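Local coordinates for protein cytokinin riboside 5'-monophosphate phosphoribohydrolase (Streptomyces coelicolor, PDB 5ZI9) that belongs to the LOG-like family of the SLOG clan and folds as a Rossmann-like parallel sheet between helices, here in an assembly of six chains, at residues Glu30-Thr33 with Asp34-Leu37; His48-Pro51 with Trp52-Leu55; Ala119-Gly122 with Ala123-Lys127; Gly142-Pro145 with Tyr146-Ile149; Lys224-Glu227 with Lys228-Met231. One frame throughout, in Å; residues are numbered along the deposited sequence.

Contact 1: Glu30-Thr33 with Asp34-Leu37; sequences ESTT and DQRL
R36 bends its side chain back over S31 and T32, so that its guanidinium lies against the chain just before the helix. NH2 of R36 donates to OG of S31 at 2.7 Å, with the hydroxyl in the guanidinium plane, and a weak second bond from the same nitrogen goes to the S31 carbonyl oxygen. The bend at chi3 (-58°) turns the arginine chain back toward the loop, and one face of its flat end then lies over O of T32. T32 is the N-cap: its OG1 accepts from N of Q35 at 3.2 Å. In return N of T32 donates to OE1 of Q35 at 3.0 Å, nearly straight at 169°, though tilted from the amide's carbonyl plane. This reciprocal pair is a capping box, and it suits threonine and glutamine because a short hydroxyl reaches the first turn while the longer amide, extended beyond CG, reaches back to the cap. OG1 of T32 also bonds to O of Q193 of a third subunit, and OG1 of T33 to E136 of a second. The contact thus starts helix 33-39 after the loop from strand 21-24, wedged between two neighbouring subunits.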
loop_
_atom_site.group_PDB
_atom_site.type_symbol
_atom_site.label_atom_id
_atom_site.label_comp_id
_atom_site.label_asym_id
_atom_site.label_seq_id
_atom_site.Cartn_x
_atom_site.Cartn_y
_atom_site.Cartn_z
ATOM N N GLU B 30 6.607 20.392 19.298
ATOM C CA GLU B 30 7.416 21.628 19.202
ATOM C C GLU B 30 7.906 21.911 17.789
ATOM O O GLU B 30 8.246 23.035 17.468
ATOM C CB GLU B 30 8.597 21.639 20.179
ATOM C CG GLU B 30 8.837 20.347 20.991
ATOM C CD GLU B 30 9.716 20.579 22.226
ATOM O OE1 GLU B 30 9.289 21.369 23.113
ATOM O OE2 GLU B 30 10.816 19.980 22.313
ATOM N N SER B 31 7.936 20.892 16.940
ATOM C CA SER B 31 8.280 21.057 15.533
ATOM C C SER B 31 7.081 20.708 14.707
ATOM O O SER B 31 6.186 19.977 15.172
ATOM C CB SER B 31 9.431 20.132 15.134
ATOM O OG SER B 31 9.116 18.766 15.389
ATOM N N THR B 32 7.090 21.195 13.465
ATOM C CA THR B 32 6.055 20.862 12.486
ATOM C C THR B 32 6.332 19.491 11.827
ATOM O O THR B 32 7.485 19.039 11.749
ATOM C CB THR B 32 5.878 21.962 11.405
ATOM O OG1 THR B 32 7.012 22.003 10.553
ATOM C CG2 THR B 32 5.749 23.309 12.012
ATOM N N THR B 33 5.266 18.827 11.382
ATOM C CA THR B 33 5.355 17.521 10.722
ATOM C C THR B 33 6.255 17.660 9.499
ATOM O O THR B 33 7.219 16.891 9.353
ATOM C CB THR B 33 3.961 16.977 10.313
ATOM O OG1 THR B 33 3.074 16.993 11.424
ATOM C CG2 THR B 33 4.033 15.572 9.864
ATOM N N ASP B 34 5.970 18.680 8.679
ATOM C CA ASP B 34 6.734 18.942 7.470
ATOM C C ASP B 34 8.216 19.148 7.717
ATOM O O ASP B 34 9.030 18.682 6.931
ATOM C CB ASP B 34 6.241 20.195 6.741
ATOM C CG ASP B 34 5.278 19.896 5.602
ATOM O OD1 ASP B 34 5.528 18.905 4.860
ATOM O OD2 ASP B 34 4.256 20.670 5.466
ATOM N N GLN B 35 8.571 19.880 8.771
ATOM C CA GLN B 35 9.976 20.191 8.964
ATOM C C GLN B 35 10.744 18.959 9.286
ATOM O O GLN B 35 11.840 18.797 8.790
ATOM C CB GLN B 35 10.219 21.338 9.961
ATOM C CG GLN B 35 10.486 20.971 11.404
ATOM C CD GLN B 35 10.561 22.198 12.260
ATOM O OE1 GLN B 35 9.526 22.745 12.694
ATOM N NE2 GLN B 35 11.789 22.685 12.471
ATOM N N ARG B 36 10.156 18.057 10.062
ATOM C CA ARG B 36 10.808 16.785 10.325
ATOM C C ARG B 36 11.003 15.983 9.040
ATOM O O ARG B 36 12.024 15.357 8.852
ATOM C CB ARG B 36 10.027 15.974 11.374
ATOM C CG ARG B 36 10.088 16.545 12.797
ATOM C CD ARG B 36 9.431 15.593 13.784
ATOM N NE ARG B 36 8.009 15.275 13.496
ATOM C CZ ARG B 36 6.964 15.988 13.913
ATOM N NH1 ARG B 36 5.752 15.605 13.585
ATOM N NH2 ARG B 36 7.106 17.106 14.614
ATOM N N LEU B 37 10.027 16.037 8.151
ATOM C CA LEU B 37 10.083 15.363 6.861
ATOM C C LEU B 37 11.074 15.954 5.883
ATOM O O LEU B 37 11.731 15.222 5.173
ATOM C CB LEU B 37 8.700 15.433 6.250
ATOM C CG LEU B 37 8.187 14.534 5.122
ATOM C CD1 LEU B 37 7.843 15.377 3.948
ATOM C CD2 LEU B 37 9.111 13.426 4.717
#

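Contact 2: His48-Pro51 with Trp52-Leu55. With FLC (citrate anion), chain L.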
loop_
_atom_site.group_PDB
_atom_site.type_symbol
_atom_site.label_atom_id
_atom_site.label_comp_id
_atom_site.label_asym_id
_atom_site.label_seq_id
_atom_site.Cartn_x
_atom_site.Cartn_y
_atom_site.Cartn_z
ATOM N N HIS B 48 17.873 -0.892 1.943
ATOM C CA HIS B 48 18.464 -2.158 1.520
ATOM C C HIS B 48 17.802 -3.324 2.188
ATOM O O HIS B 48 18.423 -4.344 2.346
ATOM C CB HIS B 48 19.999 -2.145 1.710
ATOM C CG HIS B 48 20.653 -0.891 1.204
ATOM N ND1 HIS B 48 20.719 -0.582 -0.140
ATOM C CD2 HIS B 48 21.237 0.147 1.861
ATOM C CE1 HIS B 48 21.314 0.590 -0.292
ATOM N NE2 HIS B 48 21.642 1.052 0.905
ATOM N N THR B 49 16.527 -3.200 2.530
ATOM C CA THR B 49 15.857 -4.279 3.196
ATOM C C THR B 49 14.712 -4.782 2.376
ATOM O O THR B 49 14.140 -4.040 1.564
ATOM C CB THR B 49 15.355 -3.846 4.559
ATOM O OG1 THR B 49 14.455 -2.737 4.421
ATOM C CG2 THR B 49 16.498 -3.416 5.384
ATOM N N ASP B 50 14.344 -6.038 2.610
ATOM C CA ASP B 50 13.192 -6.610 1.904
ATOM C C ASP B 50 11.798 -5.913 1.998
ATOM O O ASP B 50 11.071 -5.910 1.000
ATOM C CB ASP B 50 13.066 -8.098 2.217
ATOM C CG ASP B 50 14.083 -8.901 1.486
ATOM O OD1 ASP B 50 14.591 -8.455 0.460
ATOM O OD2 ASP B 50 14.416 -9.981 1.961
ATOM N N PRO B 51 11.423 -5.370 3.179
ATOM C CA PRO B 51 10.152 -4.661 3.281
ATOM C C PRO B 51 10.118 -3.488 2.328
ATOM O O PRO B 51 9.102 -3.250 1.758
ATOM C CB PRO B 51 10.139 -4.144 4.716
ATOM C CG PRO B 51 11.002 -5.063 5.419
ATOM C CD PRO B 51 12.113 -5.380 4.475
ATOM N N TRP B 52 11.233 -2.778 2.152
ATOM C CA TRP B 52 11.297 -1.697 1.184
ATOM C C TRP B 52 11.327 -2.217 -0.248
ATOM O O TRP B 52 10.846 -1.581 -1.145
ATOM C CB TRP B 52 12.541 -0.818 1.446
ATOM C CG TRP B 52 12.605 0.338 0.508
ATOM C CD1 TRP B 52 13.418 0.461 -0.578
ATOM C CD2 TRP B 52 11.780 1.511 0.527
ATOM N NE1 TRP B 52 13.181 1.655 -1.226
ATOM C CE2 TRP B 52 12.167 2.310 -0.577
ATOM C CE3 TRP B 52 10.771 1.964 1.362
ATOM C CZ2 TRP B 52 11.573 3.530 -0.854
ATOM C CZ3 TRP B 52 10.184 3.173 1.088
ATOM C CH2 TRP B 52 10.575 3.941 -0.022
ATOM N N ARG B 53 11.958 -3.347 -0.463
ATOM C CA ARG B 53 11.981 -3.937 -1.782
ATOM C C ARG B 53 10.607 -4.305 -2.251
ATOM O O ARG B 53 10.301 -4.185 -3.392
ATOM C CB ARG B 53 12.858 -5.178 -1.806
ATOM C CG ARG B 53 14.360 -4.869 -1.768
ATOM C CD ARG B 53 15.093 -6.123 -2.156
ATOM N NE ARG B 53 16.520 -5.893 -2.173
ATOM C CZ ARG B 53 17.333 -6.045 -1.146
ATOM N NH1 ARG B 53 18.606 -5.750 -1.285
ATOM N NH2 ARG B 53 16.891 -6.495 0.018
ATOM N N VAL B 54 9.783 -4.733 -1.331
ATOM C CA VAL B 54 8.407 -5.066 -1.611
ATOM C C VAL B 54 7.624 -3.846 -2.127
ATOM O O VAL B 54 6.759 -3.971 -2.971
ATOM C CB VAL B 54 7.794 -5.752 -0.354
ATOM C CG1 VAL B 54 6.579 -5.041 0.155
ATOM C CG2 VAL B 54 7.412 -7.164 -0.674
ATOM N N LEU B 55 7.922 -2.671 -1.596
ATOM C CA LEU B 55 7.303 -1.436 -2.063
ATOM C C LEU B 55 7.794 -1.044 -3.444
ATOM O O LEU B 55 7.061 -0.465 -4.214
ATOM C CB LEU B 55 7.561 -0.315 -1.060
ATOM C CG LEU B 55 6.890 -0.503 0.315
ATOM C CD1 LEU B 55 6.872 0.850 0.999
ATOM C CD2 LEU B 55 5.465 -1.062 0.278
HETATM C CAC FLC L . 16.010 -0.511 -3.787
HETATM C CA FLC L . 17.261 -0.441 -2.997
HETATM C CB FLC L . 18.547 -0.861 -3.709
HETATM C CBC FLC L . 19.399 0.238 -4.310
HETATM C CG FLC L . 19.368 -1.509 -2.612
HETATM C CGC FLC L . 19.107 -2.928 -2.448
HETATM O OA1 FLC L . 15.245 0.413 -3.678
HETATM O OA2 FLC L . 15.807 -1.453 -4.514
HETATM O OB1 FLC L . 18.900 1.030 -5.108
HETATM O OB2 FLC L . 20.606 0.360 -4.047
HETATM O OG1 FLC L . 18.531 -3.509 -3.329
HETATM O OG2 FLC L . 19.511 -3.412 -1.442
HETATM O OHB FLC L . 18.181 -1.806 -4.695
#
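OD1 of D50 lies near the edge of the R53 guanidinium, tilted from its plane, while the rings of H48 and W52 turn their edges to a citrate: its CG lies in the H48 ring plane and its OA1 in that of W52. The salt bridge from NH2 of R53 to OD1 of D50 is 3.1 Å long. It is not a flat pairing, for the carboxylate and guanidinium planes stand 64° apart and the arginine reaches OD1 from above the carboxylate plane. R53 is extended from CG to NE, which lets its end reach both the aspartate three residues earlier and the citrate. Weak bonds join ND1 of H48 to citrate OG2 and NE of R53 to citrate OG1, each at 3.3 Å. The arginine, and the histidine if protonated, would suit this anion, probably from the crystallisation liquor; R36 of a fifth subunit binds it too. NE2 of H48 bonds to E70 of the third subunit. OD2 of D50 bridges to K165 of a fourth subunit, so this carboxylate has two cationic partners. T49 is the N-cap residue, but its OG1 bonds back to W46. Aspartate and proline directly after the cap are typical of the first turn of an alpha-helix, here helix 50-67.

Contact 3: Ala119-Gly122 with Ala123-Lys127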
loop_
_atom_site.group_PDB
_atom_site.type_symbol
_atom_site.label_atom_id
_atom_site.label_comp_id
_atom_site.label_asym_id
_atom_site.label_seq_id
_atom_site.Cartn_x
_atom_site.Cartn_y
_atom_site.Cartn_z
ATOM N N ALA B 119 10.809 -8.924 -35.001
ATOM C CA ALA B 119 9.350 -8.813 -34.834
ATOM C C ALA B 119 8.880 -7.353 -34.622
ATOM O O ALA B 119 7.900 -6.912 -35.239
ATOM C CB ALA B 119 8.843 -9.755 -33.735
ATOM N N ASN B 120 9.592 -6.587 -33.799
ATOM C CA ASN B 120 9.190 -5.193 -33.584
ATOM C C ASN B 120 9.268 -4.419 -34.909
ATOM O O ASN B 120 8.399 -3.582 -35.200
ATOM C CB ASN B 120 10.098 -4.492 -32.580
ATOM C CG ASN B 120 9.832 -4.894 -31.159
ATOM O OD1 ASN B 120 10.729 -5.432 -30.506
ATOM N ND2 ASN B 120 8.635 -4.581 -30.647
ATOM N N LYS B 121 10.322 -4.697 -35.679
ATOM C CA LYS B 121 10.500 -4.087 -36.976
ATOM C C LYS B 121 9.323 -4.341 -37.896
ATOM O O LYS B 121 8.744 -3.393 -38.485
ATOM C CB LYS B 121 11.781 -4.602 -37.620
ATOM C CG LYS B 121 12.018 -4.126 -39.054
ATOM C CD LYS B 121 13.484 -3.807 -39.310
ATOM C CE LYS B 121 14.044 -4.417 -40.585
ATOM N NZ LYS B 121 13.937 -3.431 -41.690
ATOM N N GLY B 122 8.982 -5.621 -38.021
ATOM C CA GLY B 122 7.836 -6.042 -38.810
ATOM C C GLY B 122 6.566 -5.340 -38.379
ATOM O O GLY B 122 5.784 -4.949 -39.213
ATOM N N ALA B 123 6.356 -5.157 -37.078
ATOM C CA ALA B 123 5.110 -4.579 -36.596
ATOM C C ALA B 123 4.961 -3.116 -36.976
ATOM O O ALA B 123 3.833 -2.607 -37.120
ATOM C CB ALA B 123 4.998 -4.749 -35.105
ATOM N N LEU B 124 6.112 -2.448 -37.123
ATOM C CA LEU B 124 6.169 -1.039 -37.531
ATOM C C LEU B 124 5.944 -0.872 -39.025
ATOM O O LEU B 124 5.184 0.009 -39.449
ATOM C CB LEU B 124 7.514 -0.408 -37.141
ATOM C CG LEU B 124 7.652 0.094 -35.700
ATOM C CD1 LEU B 124 8.827 1.066 -35.650
ATOM C CD2 LEU B 124 6.373 0.733 -35.115
ATOM N N GLU B 125 6.597 -1.724 -39.818
ATOM C CA GLU B 125 6.348 -1.776 -41.266
ATOM C C GLU B 125 4.861 -1.798 -41.607
ATOM O O GLU B 125 4.450 -1.145 -42.581
ATOM C CB GLU B 125 7.001 -2.986 -41.912
ATOM C CG GLU B 125 8.517 -2.917 -41.945
ATOM C CD GLU B 125 9.150 -4.045 -42.768
ATOM O OE1 GLU B 125 8.391 -4.717 -43.522
ATOM O OE2 GLU B 125 10.403 -4.253 -42.675
ATOM N N ALA B 126 4.079 -2.532 -40.800
ATOM C CA ALA B 126 2.630 -2.655 -40.985
ATOM C C ALA B 126 1.857 -1.588 -40.220
ATOM O O ALA B 126 0.648 -1.679 -40.092
ATOM C CB ALA B 126 2.154 -4.056 -40.605
ATOM N N LYS B 127 2.557 -0.559 -39.742
ATOM C CA LYS B 127 1.947 0.552 -39.018
ATOM C C LYS B 127 1.088 0.107 -37.822
ATOM O O LYS B 127 0.025 0.654 -37.580
ATOM C CB LYS B 127 1.132 1.439 -39.993
ATOM C CG LYS B 127 1.689 1.564 -41.434
ATOM C CD LYS B 127 2.578 2.779 -41.698
ATOM C CE LYS B 127 3.916 2.414 -42.374
ATOM N NZ LYS B 127 4.969 3.456 -42.087
#
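A123 packs closely against A119 one turn earlier, whereas K121 and E125 reach across the looser side of the helix. On the close side the methyl of A123 lies 3.6 Å from O of A119, and N of A123 donates to that same oxygen at 3.0 Å. Small residues suit this side: A123 packs on V101 of helix 88-102 and V107 of strand 106-109. Two residues on, N of E125 donates to O of K121 at 3.0 Å, almost straight at 173°. NZ of K121 stands 3.8 Å from OE2 of E125, a long salt bridge between side chains one turn apart. K121 starts with CG anti to the backbone N (chi1 175°) and then bends repeatedly, which brings its amine round toward the extended glutamate. N120 differs again, because its buried amide is held outside the turn, by T109 and N144 at OD1 and by S130 and V131 at ND2. The last turn weakens, with A126 N at 3.4 Å from O of G122, and K127 takes a positive phi as the C-prime residue. N of K127 bonds to O of L124 at 2.7 Å, part of the Schellman motif that ends the helix of a beta-alpha-beta unit.

Contact 4: Gly142-Pro145 with Tyr146-Ile149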
loop_
_atom_site.group_PDB
_atom_site.type_symbol
_atom_site.label_atom_id
_atom_site.label_comp_id
_atom_site.label_asym_id
_atom_site.label_seq_id
_atom_site.Cartn_x
_atom_site.Cartn_y
_atom_site.Cartn_z
ATOM N N GLY B 142 20.378 -1.146 -24.961
ATOM C CA GLY B 142 19.119 -0.382 -24.967
ATOM C C GLY B 142 18.039 -1.115 -25.737
ATOM O O GLY B 142 18.288 -2.124 -26.400
ATOM N N LEU B 143 16.822 -0.621 -25.622
ATOM C CA LEU B 143 15.696 -1.145 -26.379
ATOM C C LEU B 143 15.985 -0.944 -27.858
ATOM O O LEU B 143 16.686 -0.004 -28.215
ATOM C CB LEU B 143 14.404 -0.396 -26.051
ATOM C CG LEU B 143 13.814 -0.534 -24.659
ATOM C CD1 LEU B 143 12.585 0.353 -24.566
ATOM C CD2 LEU B 143 13.437 -1.988 -24.382
ATOM N N ASN B 144 15.431 -1.811 -28.707
ATOM C CA ASN B 144 15.746 -1.820 -30.117
ATOM C C ASN B 144 15.002 -0.667 -30.800
ATOM O O ASN B 144 14.003 -0.143 -30.258
ATOM C CB ASN B 144 15.491 -3.207 -30.768
ATOM C CG ASN B 144 14.006 -3.555 -30.926
ATOM O OD1 ASN B 144 13.203 -2.795 -31.502
ATOM N ND2 ASN B 144 13.638 -4.728 -30.422
ATOM N N PRO B 145 15.501 -0.246 -31.978
ATOM C CA PRO B 145 15.036 0.990 -32.639
ATOM C C PRO B 145 13.623 0.936 -33.145
ATOM O O PRO B 145 13.025 1.992 -33.372
ATOM C CB PRO B 145 15.992 1.171 -33.789
ATOM C CG PRO B 145 16.785 -0.119 -33.889
ATOM C CD PRO B 145 16.746 -0.779 -32.571
ATOM N N TYR B 146 13.057 -0.263 -33.270
ATOM C CA TYR B 146 11.650 -0.381 -33.688
ATOM C C TYR B 146 10.698 -0.575 -32.545
ATOM O O TYR B 146 9.534 -0.920 -32.783
ATOM C CB TYR B 146 11.473 -1.484 -34.729
ATOM C CG TYR B 146 12.629 -1.495 -35.694
ATOM C CD1 TYR B 146 12.678 -0.592 -36.781
ATOM C CD2 TYR B 146 13.708 -2.394 -35.504
ATOM C CE1 TYR B 146 13.754 -0.607 -37.670
ATOM C CE2 TYR B 146 14.787 -2.417 -36.397
ATOM C CZ TYR B 146 14.811 -1.519 -37.473
ATOM O OH TYR B 146 15.882 -1.532 -38.345
ATOM N N VAL B 147 11.155 -0.349 -31.318
ATOM C CA VAL B 147 10.221 -0.379 -30.183
ATOM C C VAL B 147 9.465 0.926 -30.095
ATOM O O VAL B 147 10.071 1.973 -30.078
ATOM C CB VAL B 147 10.924 -0.657 -28.843
ATOM C CG1 VAL B 147 10.040 -0.282 -27.644
ATOM C CG2 VAL B 147 11.317 -2.128 -28.773
ATOM N N ASP B 148 8.150 0.864 -29.991
ATOM C CA ASP B 148 7.357 2.082 -29.832
ATOM C C ASP B 148 6.852 2.344 -28.388
ATOM O O ASP B 148 7.117 3.393 -27.826
ATOM C CB ASP B 148 6.211 2.078 -30.831
ATOM C CG ASP B 148 5.899 3.433 -31.313
ATOM O OD1 ASP B 148 6.663 3.919 -32.196
ATOM O OD2 ASP B 148 4.925 4.008 -30.778
ATOM N N ILE B 149 6.117 1.411 -27.805
ATOM C CA ILE B 149 5.816 1.466 -26.378
ATOM C C ILE B 149 6.922 0.695 -25.654
ATOM O O ILE B 149 6.993 -0.544 -25.763
ATOM C CB ILE B 149 4.433 0.887 -26.098
ATOM C CG1 ILE B 149 3.373 1.747 -26.805
ATOM C CG2 ILE B 149 4.150 0.862 -24.614
ATOM C CD1 ILE B 149 2.020 1.075 -26.922
#
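Y146 comes first, its ring lying against P145: CG of the proline sits over one ring face, 3.9 Å from CE2 and offset toward the rim. N of Y146 gives a weak bond to OD1 of N144 at 3.1 Å. The asparagine reaches it because its CG stands between its own backbone nitrogen and carbonyl carbon (chi1 72°), which folds the short amide over the turn. V147 follows and closes the type I beta turn, its N donating to O of N144 at 3.0 Å from well above the carbonyl plane. Its two methyls then part. CG2 rests 3.4 Å from OD1 of N144, while CG1 meets CD1 of L143 at 4.0 Å, the two side chains crossing at about a right angle. Asparagine suits the first position, where its carboxamide can meet a backbone N-H inside the turn, and proline the second, where the helix-like phi fits its ring. ND2 of N144 is held by O of G112, which ties this buried amide to the glycine-rich loop. After the turn, I149 makes backbone bonds with S130 and G132, so the chain enters strand 149-153 beside strand 130-135, while Y146 and P145 lie against helix 115-125.

Contact 5: Lys224-Glu227 with Lys228-Met231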
loop_
_atom_site.group_PDB
_atom_site.type_symbol
_atom_site.label_atom_id
_atom_site.label_comp_id
_atom_site.label_asym_id
_atom_site.label_seq_id
_atom_site.Cartn_x
_atom_site.Cartn_y
_atom_site.Cartn_z
ATOM N N LYS B 224 5.712 -38.724 -17.910
ATOM C CA LYS B 224 5.877 -37.392 -17.295
ATOM C C LYS B 224 4.953 -36.384 -17.948
ATOM O O LYS B 224 4.521 -35.420 -17.327
ATOM C CB LYS B 224 7.304 -36.873 -17.395
ATOM C CG LYS B 224 8.394 -37.926 -17.203
ATOM C CD LYS B 224 8.471 -38.541 -15.814
ATOM C CE LYS B 224 9.899 -39.010 -15.477
ATOM N NZ LYS B 224 10.187 -40.465 -15.673
ATOM N N ALA B 225 4.665 -36.598 -19.221
ATOM C CA ALA B 225 3.623 -35.853 -19.932
ATOM C C ALA B 225 2.717 -36.850 -20.662
ATOM O O ALA B 225 3.061 -38.043 -20.831
ATOM C CB ALA B 225 4.255 -34.887 -20.920
ATOM N N ALA B 226 1.562 -36.352 -21.090
ATOM C CA ALA B 226 0.636 -37.118 -21.923
ATOM C C ALA B 226 0.903 -36.768 -23.381
ATOM O O ALA B 226 1.428 -35.684 -23.676
ATOM C CB ALA B 226 -0.798 -36.775 -21.539
ATOM N N GLU B 227 0.533 -37.648 -24.307
ATOM C CA GLU B 227 0.662 -37.299 -25.737
ATOM C C GLU B 227 -0.165 -36.048 -26.116
ATOM O O GLU B 227 0.303 -35.211 -26.874
ATOM C CB GLU B 227 0.279 -38.453 -26.643
ATOM C CG GLU B 227 0.818 -38.290 -28.051
ATOM C CD GLU B 227 2.243 -38.792 -28.209
ATOM O OE1 GLU B 227 2.524 -39.975 -27.887
ATOM O OE2 GLU B 227 3.087 -38.012 -28.681
ATOM N N LYS B 228 -1.365 -35.917 -25.555
ATOM C CA LYS B 228 -2.197 -34.738 -25.793
ATOM C C LYS B 228 -1.574 -33.423 -25.290
ATOM O O LYS B 228 -2.041 -32.352 -25.664
ATOM C CB LYS B 228 -3.598 -34.899 -25.157
ATOM C CG LYS B 228 -4.486 -36.051 -25.674
ATOM C CD LYS B 228 -5.979 -35.644 -25.783
ATOM C CE LYS B 228 -6.975 -36.626 -25.155
ATOM N NZ LYS B 228 -7.437 -37.746 -26.035
ATOM N N ASP B 229 -0.573 -33.507 -24.409
ATOM C CA ASP B 229 0.165 -32.322 -23.915
ATOM C C ASP B 229 1.077 -31.709 -24.994
ATOM O O ASP B 229 1.410 -30.516 -24.928
ATOM C CB ASP B 229 0.998 -32.644 -22.645
ATOM C CG ASP B 229 0.136 -32.911 -21.392
ATOM O OD1 ASP B 229 -0.976 -32.361 -21.222
ATOM O OD2 ASP B 229 0.575 -33.695 -20.540
ATOM N N LEU B 230 1.477 -32.525 -25.976
ATOM C CA LEU B 230 2.232 -32.060 -27.158
ATOM C C LEU B 230 1.378 -31.372 -28.240
ATOM O O LEU B 230 1.927 -30.803 -29.171
ATOM C CB LEU B 230 3.006 -33.235 -27.764
ATOM C CG LEU B 230 3.946 -33.960 -26.790
ATOM C CD1 LEU B 230 5.034 -34.732 -27.515
ATOM C CD2 LEU B 230 4.619 -32.975 -25.847
ATOM N N MET B 231 0.057 -31.377 -28.065
ATOM C CA MET B 231 -0.877 -30.640 -28.894
ATOM C C MET B 231 -1.065 -29.196 -28.430
ATOM O O MET B 231 -1.806 -28.425 -29.054
ATOM C CB MET B 231 -2.239 -31.282 -28.800
ATOM C CG MET B 231 -2.257 -32.778 -28.951
ATOM S SD MET B 231 -2.836 -33.184 -30.574
ATOM C CE MET B 231 -1.253 -33.143 -31.430
#
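This is a local turn contact at the start of a 3-10 segment, in the loop between helix 205-220 and strand 234-236, where D229 folds back on A226. OD2 of D229 accepts from N of A226 at 2.9 Å, nearly straight at 170°, with the donor above the carboxylate plane. The aspartate's CG is anti to its carbonyl carbon (chi1 -70°), which directs the carboxylate back to the backbone N of A226, just ahead of the 3-10 segment. N of D229 in turn donates to O of A226 at 3.0 Å, and N of L230 to O of E227 at 3.1 Å. Such i to i+3 bonds are the mark of a 3-10 turn. The loop leads into strand 234-236, within this chain the outermost strand at one end of the parallel sheet of this Rossmann-like fold. CB of A226 packs 3.5 Å from OD2 of D229, and a small side chain is consistent with this close approach. Nearby, CD1 of L230 lies 4.0 Å from OE2 of E227; that oxygen has its stronger partner in R216, with which it forms a salt bridge. L230 itself is buried and packs on R216 and V220 of helix 205-220. OD2 of D229 also has a weak bond from Q191.

Contacts 1 and 2 lie in the N-terminal part of the chain, at the starts of two successive helices, and both are gripped by neighbouring subunits; their chemistry is polar and charged, with arginines near citrate. Contacts 3 and 4 sit together on the parallel-sheet domain, 11 Å apart between centres, and no other chain of the assembly reaches them. They touch directly, K121 of contact 3 packing on the ring of Y146 of contact 4, so that a helix and a loop lie side by side. Contact 3 is partly buried, whereas contact 4 is a surface turn. Contact 5, partly buried, lies far off beside helix 205-220 and, like contact 2, meets the fourth subunit.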